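Local coordinates for Tat (Twin-arginine translocation) pathway signal sequence containing protein (Mycobacterium tuberculosis, PDB 5IMU), which is of unknown function, a Tat-pathway signal-sequence protein whose C-terminal part combines an alpha/beta/alpha sandwich with a helical bundle, at residues G52-P57 with A206-A211; S116-V121 with L210-V215; A12-L17 with A88-E93. All coordinates share one frame; numbering follows the deposited sequence.

From the N terminus, helix 6-27 comes first, and contact 3 closes the first large loop by bringing strand 88-92 back against it. Before that loop is complete, 52-57 has already opened contact 1, which ends only at 206-211 on helix 203-216; contacts 1 and 3 therefore cross along the chain, although their centres lie about 24 Å apart. Contact 2 opens at 116-121, after contact 3 has closed, and ends on the same last helix, sharing L210 and A211 with contact 1. Contact 3 is internal to the alpha/beta part, whereas contacts 1 and 2 tie helix 203-216 to two separate loops.

Contact 1. Residues G52-P57 with A206-A211; sequences GGWIPP and ANYHLA
I55 N donates to Y208 OH at 3.0 Å, with an angle of 158° at the hydrogen. Water 1 donates to G53 O at 2.8 Å and also lies beside this hydroxyl, but its 2.4 Å separation from Y208 OH is too short to be trusted in detail. A tyrosine suits the place because its ring carries a polar tip from the helix across apolar surroundings to a buried backbone N-H.

The second bond joins two side chains. W54 NE1 donates to H209 ND1 at 3.0 Å and is about as straight. Each nitrogen lies close to the plane of the other's ring, so the two rings meet rim to rim while their planes stay steeply inclined. As ND1 is the acceptor, a neutral H209 would carry its proton on NE2. The indole starts with CG anti to the backbone N (chi1 179°) and reaches over to the helix, where W54 CD1 comes within 3.6 Å of Y208 CE2. These two rings are tilted by only 23°, yet they are slid so far apart that they barely overlap.

Of the two prolines, P57 packs on the helix side chain, its CG approaching H209 CE1 obliquely at 3.6 Å, while P56 CA only backs one face of the indole, near its rim, within the loop. G53 has backbone angles that would press a side chain against the preceding carbonyl, hence its glycine. R115 binds the carbonyls of I55 and P56, and W189 and W212 add their rings around W54. The whole is a buried aromatic cluster of W54, Y208 and H209, joining a loop between strands 44-48 and 65-67 to the C-terminal helix 203-216.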
# COMPACT_ATOMS: atom_id res chain seq x y z
N GLY A 52 -5.81 2.20 6.74
CA GLY A 52 -6.89 2.94 6.10
C GLY A 52 -7.04 2.77 4.61
O GLY A 52 -7.77 3.55 3.99
N GLY A 53 -6.38 1.79 4.00
CA GLY A 53 -6.44 1.57 2.57
C GLY A 53 -5.11 1.66 1.86
O GLY A 53 -5.03 1.35 0.66
N TRP A 54 -4.06 2.09 2.55
CA TRP A 54 -2.72 2.11 1.99
C TRP A 54 -2.23 0.69 1.74
O TRP A 54 -2.50 -0.23 2.52
CB TRP A 54 -1.78 2.85 2.94
CG TRP A 54 -0.35 2.96 2.53
CD1 TRP A 54 0.17 3.75 1.55
CD2 TRP A 54 0.76 2.28 3.14
NE1 TRP A 54 1.54 3.59 1.49
CE2 TRP A 54 1.93 2.70 2.46
CE3 TRP A 54 0.89 1.36 4.18
CZ2 TRP A 54 3.20 2.23 2.79
CZ3 TRP A 54 2.15 0.89 4.51
CH2 TRP A 54 3.29 1.32 3.82
N ILE A 55 -1.51 0.49 0.64
CA ILE A 55 -0.94 -0.80 0.28
C ILE A 55 0.57 -0.70 0.43
O ILE A 55 1.20 0.17 -0.20
CB ILE A 55 -1.33 -1.22 -1.15
CG1 ILE A 55 -2.84 -1.12 -1.36
CG2 ILE A 55 -0.85 -2.64 -1.43
CD1 ILE A 55 -3.66 -1.91 -0.35
N PRO A 56 1.21 -1.56 1.23
CA PRO A 56 2.64 -1.41 1.48
C PRO A 56 3.45 -1.68 0.21
O PRO A 56 2.99 -2.41 -0.68
CB PRO A 56 2.93 -2.45 2.57
CG PRO A 56 1.83 -3.46 2.43
CD PRO A 56 0.63 -2.67 2.01
N PRO A 57 4.66 -1.12 0.12
CA PRO A 57 5.39 -1.19 -1.16
C PRO A 57 5.86 -2.59 -1.55
O PRO A 57 6.05 -2.85 -2.74
CB PRO A 57 6.58 -0.25 -0.95
CG PRO A 57 6.26 0.54 0.29
CD PRO A 57 5.38 -0.33 1.12
N ALA A 206 6.24 8.03 -5.33
CA ALA A 206 6.55 8.95 -4.24
C ALA A 206 5.34 9.81 -3.90
O ALA A 206 5.06 10.07 -2.73
CB ALA A 206 7.74 9.84 -4.63
N ASN A 207 4.60 10.24 -4.93
CA ASN A 207 3.37 10.98 -4.70
C ASN A 207 2.35 10.14 -3.94
O ASN A 207 1.73 10.62 -2.98
CB ASN A 207 2.80 11.44 -6.05
CG ASN A 207 1.65 12.41 -5.90
OD1 ASN A 207 1.84 13.56 -5.52
ND2 ASN A 207 0.44 11.94 -6.20
N TYR A 208 2.17 8.88 -4.34
CA TYR A 208 1.23 7.99 -3.67
C TYR A 208 1.55 7.87 -2.18
O TYR A 208 0.66 8.00 -1.34
CB TYR A 208 1.27 6.61 -4.35
CG TYR A 208 0.53 5.50 -3.62
CD1 TYR A 208 -0.81 5.24 -3.89
CD2 TYR A 208 1.18 4.69 -2.71
CE1 TYR A 208 -1.49 4.22 -3.24
CE2 TYR A 208 0.52 3.67 -2.05
CZ TYR A 208 -0.82 3.43 -2.32
OH TYR A 208 -1.49 2.42 -1.68
N HIS A 209 2.82 7.64 -1.85
CA HIS A 209 3.17 7.44 -0.45
C HIS A 209 3.09 8.74 0.34
O HIS A 209 2.70 8.74 1.51
CB HIS A 209 4.57 6.83 -0.34
CG HIS A 209 4.63 5.40 -0.81
ND1 HIS A 209 3.89 4.40 -0.23
CD2 HIS A 209 5.35 4.82 -1.80
CE1 HIS A 209 4.15 3.26 -0.84
NE2 HIS A 209 5.03 3.49 -1.80
N LEU A 210 3.46 9.86 -0.29
CA LEU A 210 3.37 11.15 0.40
C LEU A 210 1.93 11.53 0.68
O LEU A 210 1.62 12.06 1.76
CB LEU A 210 4.05 12.24 -0.44
CG LEU A 210 4.92 13.29 0.27
CD1 LEU A 210 4.75 14.65 -0.40
CD2 LEU A 210 4.62 13.37 1.76
N ALA A 211 1.03 11.29 -0.27
CA ALA A 211 -0.38 11.59 -0.05
C ALA A 211 -0.95 10.77 1.10
O ALA A 211 -1.68 11.28 1.95
CB ALA A 211 -1.19 11.35 -1.33
O HOH W 1 -3.90 2.58 -1.56

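Contact 2. Residues S116-V121 with L210-V215; sequences SAIPKV and LAWYAV
The methyl of A211 packs against both I118 and V121, and this is the tight part of the contact. I118 CG2 touches A211 CB at 3.9 Å, and V121 CG2 reaches the same CB at 4.0 Å. The small alanine suits the spot because its helix backbone can lie close behind the methyl: V121 and A211 have CA atoms only 6.6 Å apart. Beta-branched residues suit the loop side equally well, since each offers two branches for separate partners.

For I118 the second branch is the longer one. With CD1 extended (chi2 169°), it comes obliquely to the pyrrole part of W212, 4.0 Å from NE1, and the two side chains cross at about a right angle. For V121 the other branch, CG1, stands anti to the backbone N (chi1 165°) and meets L210 CD1 at 4.3 Å, a looser touch. No hydrogen bond crosses between the two segments; the contact is held by van der Waals packing alone.

The solvent side is different in kind. A117, P119 and K120 are exposed on the loop, as is A214 on the helix, and none of them meets the opposite segment. One turn earlier on the helix, N207 fastens the loop by hydrogen bonds to P119 O and V121 N. P70 lies against both I118 and W212, while F124 and T127 of helix 124-133 pack on L210. The loop joining helices 111-115 and 124-133 thus lies against helix 203-216 through I118 and V121.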
# COMPACT_ATOMS: atom_id res chain seq x y z
N SER A 116 -1.43 5.20 -9.21
CA SER A 116 -1.29 6.48 -9.89
C SER A 116 -2.57 7.30 -9.93
O SER A 116 -2.62 8.33 -10.60
CB SER A 116 -0.80 6.27 -11.33
OG SER A 116 0.49 5.69 -11.35
N ALA A 117 -3.62 6.88 -9.22
CA ALA A 117 -4.91 7.54 -9.30
C ALA A 117 -5.01 8.81 -8.46
O ALA A 117 -6.02 9.51 -8.55
CB ALA A 117 -6.02 6.57 -8.89
N ILE A 118 -3.99 9.12 -7.67
CA ILE A 118 -4.03 10.29 -6.78
C ILE A 118 -3.49 11.50 -7.52
O ILE A 118 -2.41 11.42 -8.12
CB ILE A 118 -3.24 10.04 -5.49
CG1 ILE A 118 -3.76 8.79 -4.78
CG2 ILE A 118 -3.31 11.26 -4.57
CD1 ILE A 118 -2.88 8.33 -3.64
N PRO A 119 -4.19 12.64 -7.50
CA PRO A 119 -3.63 13.86 -8.09
C PRO A 119 -2.30 14.22 -7.46
O PRO A 119 -2.02 13.88 -6.31
CB PRO A 119 -4.70 14.92 -7.80
CG PRO A 119 -5.96 14.14 -7.59
CD PRO A 119 -5.55 12.84 -6.98
N LYS A 120 -1.46 14.91 -8.24
CA LYS A 120 -0.16 15.34 -7.74
C LYS A 120 -0.33 16.23 -6.52
O LYS A 120 -1.08 17.21 -6.54
CB LYS A 120 0.59 16.09 -8.84
CG LYS A 120 2.01 16.50 -8.47
CD LYS A 120 2.77 17.00 -9.69
CE LYS A 120 4.06 17.71 -9.31
NZ LYS A 120 4.93 16.90 -8.42
N VAL A 121 0.37 15.87 -5.44
CA VAL A 121 0.34 16.66 -4.22
C VAL A 121 0.85 18.06 -4.51
O VAL A 121 1.79 18.26 -5.28
CB VAL A 121 1.17 15.97 -3.12
CG1 VAL A 121 1.48 16.92 -1.98
CG2 VAL A 121 0.44 14.73 -2.61
N LEU A 210 3.46 9.86 -0.29
CA LEU A 210 3.37 11.15 0.40
C LEU A 210 1.93 11.53 0.68
O LEU A 210 1.62 12.06 1.76
CB LEU A 210 4.05 12.24 -0.44
CG LEU A 210 4.92 13.29 0.27
CD1 LEU A 210 4.75 14.65 -0.40
CD2 LEU A 210 4.62 13.37 1.76
N ALA A 211 1.03 11.29 -0.27
CA ALA A 211 -0.38 11.59 -0.05
C ALA A 211 -0.95 10.77 1.10
O ALA A 211 -1.68 11.28 1.95
CB ALA A 211 -1.19 11.35 -1.33
N TRP A 212 -0.60 9.48 1.15
CA TRP A 212 -1.08 8.64 2.24
C TRP A 212 -0.44 9.01 3.57
O TRP A 212 -1.07 8.83 4.62
CB TRP A 212 -0.83 7.17 1.91
CG TRP A 212 -1.95 6.56 1.13
CD1 TRP A 212 -1.97 6.31 -0.21
CD2 TRP A 212 -3.22 6.14 1.64
NE1 TRP A 212 -3.18 5.75 -0.56
CE2 TRP A 212 -3.96 5.64 0.56
CE3 TRP A 212 -3.79 6.14 2.92
CZ2 TRP A 212 -5.25 5.14 0.71
CZ3 TRP A 212 -5.07 5.64 3.07
CH2 TRP A 212 -5.79 5.15 1.97
N TYR A 213 0.79 9.53 3.55
CA TYR A 213 1.40 9.99 4.79
C TYR A 213 0.59 11.11 5.42
O TYR A 213 0.43 11.16 6.65
CB TYR A 213 2.84 10.45 4.53
CG TYR A 213 3.51 11.03 5.76
CD1 TYR A 213 4.09 10.20 6.71
CD2 TYR A 213 3.54 12.41 5.98
CE1 TYR A 213 4.69 10.72 7.84
CE2 TYR A 213 4.14 12.94 7.11
CZ TYR A 213 4.72 12.09 8.03
OH TYR A 213 5.32 12.62 9.15
N ALA A 214 0.06 12.02 4.59
CA ALA A 214 -0.66 13.18 5.12
C ALA A 214 -1.93 12.78 5.84
O ALA A 214 -2.23 13.29 6.93
CB ALA A 214 -0.97 14.16 3.98
N VAL A 215 -2.71 11.87 5.26
CA VAL A 215 -3.94 11.44 5.91
C VAL A 215 -3.66 10.50 7.08
O VAL A 215 -4.47 10.43 8.02
CB VAL A 215 -4.90 10.76 4.92
CG1 VAL A 215 -5.30 11.73 3.82
CG2 VAL A 215 -4.28 9.49 4.34

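Contact 3. Residues A12-L17 with A88-E93; sequences AEQQRL and AVAAHE
Q14 and L17 of helix 6-27 pack on A88 and A90, a helix-on-sheet contact of the alpha/beta/alpha sandwich, with 7.8 Å between the axes of helix 12-17 and strand 88-92. The side chain of Q14 leaves CB with CG anti to the backbone N, then bends about CB-CG (chi2 69°), placing CD 3.6 Å from V89 O. At the tip the amide divides its work. NE2 donates to V89 O at 2.7 Å, almost straight at 176°, though it stands 38° above the plane of that carbonyl. OE1 lies 4.0 Å from A88 CB and accepts from water 2 at 2.8 Å. A glutamine suits this place because its NE2 bonds V89 O directly while OE1 reaches V89 N only through water 2. A88 and A90 pair with strand 33-37, whereas V89, between them on this outermost strand within the chain, has its backbone met by Q14 and the water.

Beneath, the alanines let the helix lie close. L17 CB sits 4.0 Å from A90 CB, and L17 CD1 packs on A88 CB at 3.6 Å. The polar bridge ends where water 2 accepts the N-H of V89, 2.8 Å from V89 N.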
# COMPACT_ATOMS: atom_id res chain seq x y z
N ALA A 12 -17.49 -18.17 -11.23
CA ALA A 12 -16.29 -17.59 -11.83
C ALA A 12 -16.01 -16.21 -11.25
O ALA A 12 -14.85 -15.86 -11.00
CB ALA A 12 -16.45 -17.50 -13.35
N GLU A 13 -17.06 -15.42 -11.02
CA GLU A 13 -16.91 -14.08 -10.46
C GLU A 13 -16.35 -14.13 -9.04
O GLU A 13 -15.44 -13.37 -8.70
CB GLU A 13 -18.26 -13.38 -10.50
CG GLU A 13 -18.31 -11.98 -9.95
CD GLU A 13 -19.73 -11.43 -10.00
OE1 GLU A 13 -20.56 -11.85 -9.17
OE2 GLU A 13 -20.01 -10.59 -10.88
N GLN A 14 -16.89 -15.03 -8.21
CA GLN A 14 -16.39 -15.17 -6.85
C GLN A 14 -14.97 -15.72 -6.83
O GLN A 14 -14.12 -15.25 -6.06
CB GLN A 14 -17.32 -16.07 -6.04
CG GLN A 14 -16.89 -16.30 -4.61
CD GLN A 14 -17.00 -15.05 -3.76
OE1 GLN A 14 -17.90 -14.24 -3.96
NE2 GLN A 14 -16.08 -14.89 -2.82
N GLN A 15 -14.68 -16.71 -7.68
CA GLN A 15 -13.35 -17.32 -7.70
C GLN A 15 -12.29 -16.32 -8.15
O GLN A 15 -11.16 -16.34 -7.66
CB GLN A 15 -13.35 -18.55 -8.60
CG GLN A 15 -14.12 -19.71 -8.02
CD GLN A 15 -13.65 -20.06 -6.63
OE1 GLN A 15 -12.46 -20.25 -6.39
NE2 GLN A 15 -14.59 -20.13 -5.69
N ARG A 16 -12.65 -15.45 -9.09
CA ARG A 16 -11.70 -14.43 -9.55
C ARG A 16 -11.30 -13.51 -8.40
O ARG A 16 -10.12 -13.16 -8.26
CB ARG A 16 -12.31 -13.63 -10.69
CG ARG A 16 -11.47 -12.46 -11.13
CD ARG A 16 -12.21 -11.58 -12.12
NE ARG A 16 -11.47 -10.36 -12.41
CZ ARG A 16 -11.64 -9.21 -11.76
NH1 ARG A 16 -12.53 -9.12 -10.79
NH2 ARG A 16 -10.92 -8.15 -12.10
N LEU A 17 -12.26 -13.10 -7.58
CA LEU A 17 -11.94 -12.25 -6.44
C LEU A 17 -11.04 -12.97 -5.44
O LEU A 17 -10.11 -12.37 -4.89
CB LEU A 17 -13.22 -11.78 -5.74
CG LEU A 17 -14.05 -10.70 -6.44
CD1 LEU A 17 -15.28 -10.36 -5.60
CD2 LEU A 17 -13.22 -9.46 -6.69
N ALA A 88 -19.88 -8.61 -4.46
CA ALA A 88 -19.22 -9.88 -4.16
C ALA A 88 -17.97 -9.57 -3.34
O ALA A 88 -17.32 -8.55 -3.56
CB ALA A 88 -18.86 -10.66 -5.42
N VAL A 89 -17.65 -10.47 -2.40
CA VAL A 89 -16.58 -10.24 -1.44
C VAL A 89 -15.72 -11.50 -1.31
O VAL A 89 -16.25 -12.62 -1.28
CB VAL A 89 -17.13 -9.85 -0.05
CG1 VAL A 89 -15.98 -9.59 0.93
CG2 VAL A 89 -18.03 -8.64 -0.14
N ALA A 90 -14.41 -11.31 -1.23
CA ALA A 90 -13.46 -12.34 -0.80
C ALA A 90 -12.47 -11.70 0.17
O ALA A 90 -12.21 -10.50 0.11
CB ALA A 90 -12.71 -12.97 -1.98
N ALA A 91 -11.92 -12.52 1.07
CA ALA A 91 -11.04 -11.98 2.10
C ALA A 91 -10.00 -13.01 2.52
O ALA A 91 -10.07 -14.19 2.16
CB ALA A 91 -11.85 -11.51 3.32
N HIS A 92 -9.03 -12.53 3.29
CA HIS A 92 -7.97 -13.32 3.89
C HIS A 92 -7.75 -12.80 5.30
O HIS A 92 -7.53 -11.60 5.48
CB HIS A 92 -6.68 -13.24 3.07
CG HIS A 92 -5.45 -13.66 3.81
ND1 HIS A 92 -4.99 -14.96 3.83
CD2 HIS A 92 -4.56 -12.94 4.55
CE1 HIS A 92 -3.89 -15.03 4.55
NE2 HIS A 92 -3.60 -13.82 5.00
N GLU A 93 -7.82 -13.68 6.29
CA GLU A 93 -7.54 -13.29 7.66
C GLU A 93 -6.05 -13.42 7.93
O GLU A 93 -5.41 -14.37 7.47
CB GLU A 93 -8.33 -14.15 8.66
CG GLU A 93 -8.18 -13.72 10.12
CD GLU A 93 -8.78 -12.35 10.42
OE1 GLU A 93 -9.58 -11.86 9.60
OE2 GLU A 93 -8.45 -11.78 11.48
O HOH W 2 -19.16 -12.82 -1.96